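Local atomic coordinates of diaminopimelate decarboxylase (Psychromonas ingrahamii, PDB entry 4XG1), a protein that probably catalyses the pyridoxal-phosphate-dependent decarboxylation of meso-diaminopimelate to L-lysine, the closing step of the diaminopimelate route to lysine. Residues 12-16 and 17-21; 213-216 and 217-221; 407-410 and 411-414. All coordinates share one frame; numbering follows the deposited sequence.

Interaction 1. Residues 12-16 and 17-21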
loop_
_atom_site.group_PDB
_atom_site.type_symbol
_atom_site.label_atom_id
_atom_site.label_comp_id
_atom_site.label_asym_id
_atom_site.label_seq_id
_atom_site.Cartn_x
_atom_site.Cartn_y
_atom_site.Cartn_z
ATOM N N LEU B 12 13.794 17.577 20.232
ATOM C CA LEU B 12 14.180 16.274 19.696
ATOM C C LEU B 12 15.238 16.415 18.621
ATOM O O LEU B 12 15.150 17.271 17.763
ATOM C CB LEU B 12 12.961 15.529 19.152
ATOM C CG LEU B 12 13.215 14.101 18.631
ATOM C CD1 LEU B 12 13.536 13.122 19.759
ATOM C CD2 LEU B 12 12.007 13.624 17.848
ATOM N N PHE B 13 16.251 15.571 18.691
ATOM C CA PHE B 13 17.377 15.670 17.798
ATOM C C PHE B 13 17.548 14.364 17.107
ATOM O O PHE B 13 17.187 13.326 17.627
ATOM C CB PHE B 13 18.677 15.923 18.574
ATOM C CG PHE B 13 19.112 17.372 18.605
ATOM C CD1 PHE B 13 18.257 18.364 19.102
ATOM C CD2 PHE B 13 20.379 17.740 18.150
ATOM C CE1 PHE B 13 18.656 19.691 19.133
ATOM C CE2 PHE B 13 20.772 19.067 18.170
ATOM C CZ PHE B 13 19.919 20.038 18.670
ATOM N N VAL B 14 18.119 14.434 15.925
ATOM C CA VAL B 14 18.445 13.276 15.180
ATOM C C VAL B 14 19.911 13.440 14.913
ATOM O O VAL B 14 20.314 14.357 14.207
ATOM C CB VAL B 14 17.622 13.124 13.852
ATOM C CG1 VAL B 14 17.480 14.440 13.100
ATOM C CG2 VAL B 14 18.249 12.041 12.966
ATOM N N GLU B 15 20.703 12.546 15.498
ATOM C CA GLU B 15 22.148 12.720 15.556
ATOM C C GLU B 15 22.401 14.190 15.973
ATOM O O GLU B 15 21.796 14.663 16.950
ATOM C CB GLU B 15 22.770 12.301 14.232
ATOM C CG GLU B 15 22.479 10.837 13.929
ATOM C CD GLU B 15 23.226 10.273 12.735
ATOM O OE1 GLU B 15 24.220 10.907 12.286
ATOM O OE2 GLU B 15 22.813 9.199 12.233
ATOM N N GLY B 16 23.177 14.937 15.208
ATOM C CA GLY B 16 23.505 16.300 15.578
ATOM C C GLY B 16 22.484 17.382 15.263
ATOM O O GLY B 16 22.702 18.537 15.599
ATOM N N LEU B 17 21.355 17.033 14.649
ATOM C CA LEU B 17 20.439 18.051 14.173
ATOM C C LEU B 17 19.099 18.028 14.882
ATOM O O LEU B 17 18.529 16.958 15.161
ATOM C CB LEU B 17 20.223 17.884 12.689
ATOM C CG LEU B 17 21.350 18.291 11.746
ATOM C CD1 LEU B 17 20.931 17.942 10.318
ATOM C CD2 LEU B 17 21.673 19.782 11.840
ATOM N N PRO B 18 18.586 19.202 15.199
ATOM C CA PRO B 18 17.199 19.251 15.618
ATOM C C PRO B 18 16.267 18.790 14.474
ATOM O O PRO B 18 16.454 19.177 13.328
ATOM C CB PRO B 18 16.949 20.739 15.940
ATOM C CG PRO B 18 18.210 21.456 15.636
ATOM C CD PRO B 18 19.167 20.525 14.965
ATOM N N VAL B 19 15.261 18.004 14.822
ATOM C CA VAL B 19 14.333 17.505 13.847
ATOM C C VAL B 19 13.558 18.666 13.255
ATOM O O VAL B 19 13.346 18.699 12.077
ATOM C CB VAL B 19 13.418 16.446 14.477
ATOM C CG1 VAL B 19 12.256 16.101 13.564
ATOM C CG2 VAL B 19 14.226 15.194 14.804
ATOM N N GLU B 20 13.176 19.644 14.062
ATOM C CA GLU B 20 12.428 20.797 13.559
ATOM C C GLU B 20 13.175 21.489 12.422
ATOM O O GLU B 20 12.564 22.084 11.552
ATOM C CB GLU B 20 12.140 21.798 14.679
ATOM C CG GLU B 20 13.315 22.682 15.087
ATOM C CD GLU B 20 13.015 23.567 16.298
ATOM O OE1 GLU B 20 13.963 23.934 17.029
ATOM O OE2 GLU B 20 11.830 23.902 16.530
ATOM N N GLN B 21 14.498 21.428 12.453
ATOM C CA GLN B 21 15.319 22.117 11.481
ATOM C C GLN B 21 15.208 21.475 10.126
ATOM O O GLN B 21 15.103 22.170 9.109
ATOM C CB GLN B 21 16.783 22.102 11.916
ATOM C CG GLN B 21 17.709 22.950 11.065
ATOM C CD GLN B 21 19.061 23.149 11.739
ATOM O OE1 GLN B 21 19.151 23.773 12.820
ATOM N NE2 GLN B 21 20.117 22.639 11.115
#
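The ring of F13 lies flat over the peptide that joins L17 to P18. On one face it carries P18 N, 3.6 Å above the ring plane and over its centre, with L17 C nearer the rim; the carbonyl oxygen of E15 stands in plane at the edge. P18 adds a CH-pi contact over this same face, its CD 4.1 Å from the F13 ring centroid and 24° off the normal. Beneath this packing is a tight beta hairpin, strand 12-14 turning into strand 17-18 through a type II' turn from V14 to L17. V14 and L17 form the hydrogen-bonded pair: V14 N reaches L17 O at 2.7 Å, and L17 N returns to V14 O at 2.9 Å. F13 and P18 are the adjacent non-hydrogen-bonded pair. One step on, V19 N, at the start of helix 19-26, donates to L12 O at 3.0 Å in a nearly straight bond. V14 and L17 send their side chains to the same face. There V14 CG1, held between its backbone N and carbonyl carbon (chi1 42°), meets V19 CG2 at 3.7 Å, the two valines crossing at about a right angle. L12 lies alongside V19, CD2 to CG2 at 4.1 Å. At the turn the carboxylate of E15 is held by S34 OG and by the backbone N-H groups of A36 and G397. With the F13 ring cut back to an alanine here, the P18 ring and the L17-P18 peptide would probably lose their aromatic cover. Because P18 occupies a non-hydrogen-bonded site, its missing N-H costs the hairpin no cross-strand bond, and its ring is available to pack against the aromatic face just where strand gives way to helix.

Interaction 2. Residues 213-216 and 217-221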
loop_
_atom_site.group_PDB
_atom_site.type_symbol
_atom_site.label_atom_id
_atom_site.label_comp_id
_atom_site.label_asym_id
_atom_site.label_seq_id
_atom_site.Cartn_x
_atom_site.Cartn_y
_atom_site.Cartn_z
ATOM N N GLU B 213 15.505 -23.677 17.077
ATOM C CA GLU B 213 14.746 -24.845 16.659
ATOM C C GLU B 213 14.844 -25.070 15.169
ATOM O O GLU B 213 15.048 -26.186 14.721
ATOM C CB GLU B 213 13.301 -24.748 17.108
ATOM C CG GLU B 213 12.626 -26.107 16.963
ATOM C CD GLU B 213 11.359 -26.303 17.781
ATOM O OE1 GLU B 213 10.965 -25.428 18.611
ATOM O OE2 GLU B 213 10.754 -27.373 17.607
ATOM N N ALA B 214 14.718 -24.006 14.400
ATOM C CA ALA B 214 14.807 -24.077 12.947
ATOM C C ALA B 214 16.199 -24.485 12.464
ATOM O O ALA B 214 16.349 -25.331 11.567
ATOM C CB ALA B 214 14.436 -22.728 12.344
ATOM N N LEU B 215 17.209 -23.864 13.057
ATOM C CA LEU B 215 18.571 -24.241 12.757
ATOM C C LEU B 215 18.838 -25.751 12.942
ATOM O O LEU B 215 19.222 -26.471 11.980
ATOM C CB LEU B 215 19.523 -23.424 13.623
ATOM C CG LEU B 215 21.001 -23.771 13.564
ATOM C CD1 LEU B 215 21.442 -23.832 12.119
ATOM C CD2 LEU B 215 21.769 -22.746 14.328
ATOM N N ASP B 216 18.588 -26.238 14.159
ATOM C CA ASP B 216 18.717 -27.675 14.466
ATOM C C ASP B 216 18.182 -28.542 13.343
ATOM O O ASP B 216 18.884 -29.406 12.841
ATOM C CB ASP B 216 18.012 -28.004 15.784
ATOM C CG ASP B 216 18.742 -27.420 17.014
ATOM O OD1 ASP B 216 19.892 -26.934 16.853
ATOM O OD2 ASP B 216 18.172 -27.427 18.135
ATOM N N LYS B 217 16.948 -28.322 12.928
ATOM C CA LYS B 217 16.317 -29.231 11.959
ATOM C C LYS B 217 16.883 -29.098 10.604
ATOM O O LYS B 217 16.793 -30.025 9.798
ATOM C CB LYS B 217 14.835 -28.974 11.875
ATOM C CG LYS B 217 14.310 -28.793 13.295
ATOM C CD LYS B 217 13.448 -29.954 13.673
ATOM C CE LYS B 217 12.662 -29.531 14.877
ATOM N NZ LYS B 217 11.699 -30.579 15.257
ATOM N N LEU B 218 17.435 -27.935 10.316
ATOM C CA LEU B 218 18.093 -27.737 9.033
ATOM C C LEU B 218 19.509 -28.369 9.001
ATOM O O LEU B 218 19.917 -28.891 7.957
ATOM C CB LEU B 218 18.157 -26.241 8.666
ATOM C CG LEU B 218 16.813 -25.539 8.469
ATOM C CD1 LEU B 218 17.009 -24.037 8.319
ATOM C CD2 LEU B 218 16.012 -26.070 7.298
ATOM N N LEU B 219 20.204 -28.359 10.134
ATOM C CA LEU B 219 21.495 -29.056 10.246
ATOM C C LEU B 219 21.323 -30.552 10.070
ATOM O O LEU B 219 21.994 -31.169 9.250
ATOM C CB LEU B 219 22.165 -28.776 11.571
ATOM C CG LEU B 219 22.561 -27.312 11.763
ATOM C CD1 LEU B 219 23.147 -27.060 13.136
ATOM C CD2 LEU B 219 23.542 -26.879 10.686
ATOM N N ILE B 220 20.358 -31.114 10.781
ATOM C CA ILE B 220 19.950 -32.497 10.565
ATOM C C ILE B 220 19.755 -32.746 9.091
ATOM O O ILE B 220 20.259 -33.752 8.547
ATOM C CB ILE B 220 18.646 -32.821 11.336
ATOM C CG1 ILE B 220 18.939 -32.945 12.816
ATOM C CG2 ILE B 220 17.980 -34.091 10.824
ATOM C CD1 ILE B 220 17.703 -32.775 13.688
ATOM N N LEU B 221 19.005 -31.871 8.435
ATOM C CA LEU B 221 18.725 -32.055 6.996
ATOM C C LEU B 221 19.997 -31.966 6.153
ATOM O O LEU B 221 20.116 -32.650 5.133
ATOM C CB LEU B 221 17.722 -31.006 6.482
ATOM C CG LEU B 221 17.580 -30.872 4.958
ATOM C CD1 LEU B 221 17.053 -32.157 4.346
ATOM C CD2 LEU B 221 16.657 -29.723 4.563
#
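E213 to L221 form about two and a half turns of helix 209-227, the helical limb of a beta-alpha-beta unit between strands 192-198 and 234-236 in the TIM-barrel domain, and here E213 meets K217, and L215 meets L219, one turn apart. E213 and K217 run side by side. K217 CG, anti to its own carbonyl carbon (chi1 -43°), lies 3.1 Å from E213 O, and the bend at chi2 then carries CE along the glutamate. Their charged ends stop short of a salt bridge, E213 OE2 lying 4.1 Å from K217 NZ; each has another partner, D156 N for the carboxylate and N154 OD1 for the ammonium. On another side L215 CD1 packs on L219 CG at 3.7 Å. The backbone bonds vary in quality. That from K217 N to E213 O is weak at 3.4 Å, whereas I220 N to D216 O is 3.1 Å and almost straight at 176°. L218 N divides its attention between A214 O, at 3.1 Å, and a weak bond to L215 O, while L219 N also reaches L215 O, so that one carbonyl takes two donors. D216 OD1 pairs with R263, which follows helix 253-262. Inward, L215 and L218 rest on L235 of strand 234-236, L218 and L221 touch I151 of strand 145-152, and L221 also meets A179 and L180 of helix 179-188, so the helix lies against strands of the barrel and a neighbouring helix.

Interaction 3. Residues 407-410 and 411-414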
loop_
_atom_site.group_PDB
_atom_site.type_symbol
_atom_site.label_atom_id
_atom_site.label_comp_id
_atom_site.label_asym_id
_atom_site.label_seq_id
_atom_site.Cartn_x
_atom_site.Cartn_y
_atom_site.Cartn_z
ATOM N N GLU B 407 7.429 13.734 -4.152
ATOM C CA GLU B 407 6.830 13.751 -5.496
ATOM C C GLU B 407 6.100 15.060 -5.766
ATOM O O GLU B 407 5.557 15.679 -4.859
ATOM C CB GLU B 407 5.855 12.610 -5.661
ATOM C CG GLU B 407 6.535 11.276 -5.586
ATOM C CD GLU B 407 5.574 10.122 -5.562
ATOM O OE1 GLU B 407 4.355 10.278 -5.263
ATOM O OE2 GLU B 407 6.058 9.004 -5.888
ATOM N N GLU B 408 6.117 15.498 -7.016
ATOM C CA GLU B 408 5.332 16.650 -7.461
ATOM C C GLU B 408 3.987 16.129 -8.022
ATOM O O GLU B 408 3.890 15.008 -8.495
ATOM C CB GLU B 408 6.038 17.410 -8.583
ATOM C CG GLU B 408 7.429 17.908 -8.264
ATOM C CD GLU B 408 7.418 19.105 -7.332
ATOM O OE1 GLU B 408 6.594 20.054 -7.445
ATOM O OE2 GLU B 408 8.294 19.121 -6.454
ATOM N N LEU B 409 2.975 16.989 -7.969
ATOM C CA LEU B 409 1.655 16.642 -8.425
ATOM C C LEU B 409 1.650 16.116 -9.853
ATOM O O LEU B 409 1.021 15.108 -10.120
ATOM C CB LEU B 409 0.704 17.839 -8.366
ATOM C CG LEU B 409 0.336 18.405 -7.013
ATOM C CD1 LEU B 409 -0.508 19.662 -7.223
ATOM C CD2 LEU B 409 -0.422 17.398 -6.182
ATOM N N LYS B 410 2.382 16.751 -10.748
ATOM C CA LYS B 410 2.414 16.311 -12.143
ATOM C C LYS B 410 3.028 14.912 -12.348
ATOM O O LYS B 410 2.827 14.291 -13.393
ATOM C CB LYS B 410 3.083 17.346 -13.038
ATOM C CG LYS B 410 4.580 17.533 -12.782
ATOM C CD LYS B 410 5.222 18.705 -13.463
ATOM C CE LYS B 410 4.674 19.995 -12.906
ATOM N NZ LYS B 410 5.664 20.542 -11.935
ATOM N N ASP B 411 3.705 14.373 -11.352
ATOM C CA ASP B 411 4.135 12.980 -11.409
ATOM C C ASP B 411 2.983 12.015 -11.202
ATOM O O ASP B 411 3.128 10.827 -11.518
ATOM C CB ASP B 411 5.219 12.675 -10.349
ATOM C CG ASP B 411 6.505 13.504 -10.541
ATOM O OD1 ASP B 411 6.821 13.797 -11.735
ATOM O OD2 ASP B 411 7.206 13.793 -9.486
ATOM N N LEU B 412 1.883 12.473 -10.604
ATOM C CA LEU B 412 0.819 11.547 -10.224
ATOM C C LEU B 412 0.225 10.828 -11.433
ATOM O O LEU B 412 -0.046 9.655 -11.361
ATOM C CB LEU B 412 -0.278 12.250 -9.455
ATOM C CG LEU B 412 0.071 12.738 -8.036
ATOM C CD1 LEU B 412 -1.001 13.671 -7.540
ATOM C CD2 LEU B 412 0.237 11.614 -7.071
ATOM N N TRP B 413 0.054 11.546 -12.539
ATOM C CA TRP B 413 -0.603 10.998 -13.707
ATOM C C TRP B 413 0.397 10.751 -14.852
ATOM O O TRP B 413 0.006 10.634 -15.995
ATOM C CB TRP B 413 -1.734 11.909 -14.162
ATOM C CG TRP B 413 -1.304 13.269 -14.418
ATOM C CD1 TRP B 413 -0.614 13.705 -15.497
ATOM C CD2 TRP B 413 -1.481 14.417 -13.552
ATOM N NE1 TRP B 413 -0.344 15.043 -15.371
ATOM C CE2 TRP B 413 -0.867 15.514 -14.189
ATOM C CE3 TRP B 413 -2.093 14.615 -12.316
ATOM C CZ2 TRP B 413 -0.854 16.803 -13.642
ATOM C CZ3 TRP B 413 -2.076 15.893 -11.768
ATOM C CH2 TRP B 413 -1.464 16.973 -12.437
ATOM N N ARG B 414 1.680 10.679 -14.554
ATOM C CA ARG B 414 2.684 10.289 -15.517
ATOM C C ARG B 414 2.332 8.995 -16.224
ATOM O O ARG B 414 1.984 8.023 -15.626
ATOM C CB ARG B 414 4.054 10.161 -14.883
ATOM C CG ARG B 414 4.772 11.478 -14.681
ATOM C CD ARG B 414 6.289 11.410 -14.736
ATOM N NE ARG B 414 6.793 10.212 -14.154
ATOM C CZ ARG B 414 7.640 9.353 -14.691
ATOM N NH1 ARG B 414 8.135 9.479 -15.889
ATOM N NH2 ARG B 414 7.963 8.333 -13.974
#
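Backbone bonds between E408 and D411 and between L409 and L412 curl the chain at 407-414 into a compact turn. D411 N donates to E408 O at 2.9 Å and L412 N to L409 O at 2.8 Å. A type I turn from D411 to R414 follows, with a weak bond from R414 N to D411 O. The side chain of D411 closes the first turn from the other direction: its OD2 accepts E408 N at 3.2 Å, approached 44° out of the carboxylate plane. E408 and D411 are thereby joined by two reciprocal bonds, one through the aspartate's side chain and one through its backbone. This loop follows strand 399-404 and belongs to the homodimer interface. R414 NH2 forms a salt bridge with D411 OD1 of the second subunit, and L412 O accepts R404 NH1 of that subunit. OD1 of this chain's D411 has a long, weak ion pair with R414 NH1 of the second subunit, while OD2 serves the loop itself. W413 has its CG set between its backbone N and carbonyl carbon (chi1 56°), which folds the indole back over the preceding residues. K410 CA makes a CH-pi contact over the six-membered ring of W413, 4.0 Å from the centroid and 26° off the normal, and L409 O lies over the same face, 3.6 Å from W413 CZ3. L409 and L412 run side by side, CD2 to CD1 at 4.0 Å, and both pack on G85 of the second subunit. E407, at the loop's start, is anchored through its carboxylate to N383 and R389.

The same local principle, residues close in sequence folding onto one another, takes three forms here. Interaction 1 is a buried hairpin and interaction 2 a partly buried helix of the barrel; their centres are 45 Å apart on opposite sides of the chain's centre. Interaction 3 is a surface loop whose nearest atoms are about 17 Å from interaction 1 and about 38 Å from interaction 2. No two share a secondary-structure element. The first combines strand-pair hydrogen bonds with apolar and aromatic packing, the second divides into leucines, most of them meeting barrel strands, and charges with partners outside the helix, and the third relies on a carboxylate and an indole beside the second subunit.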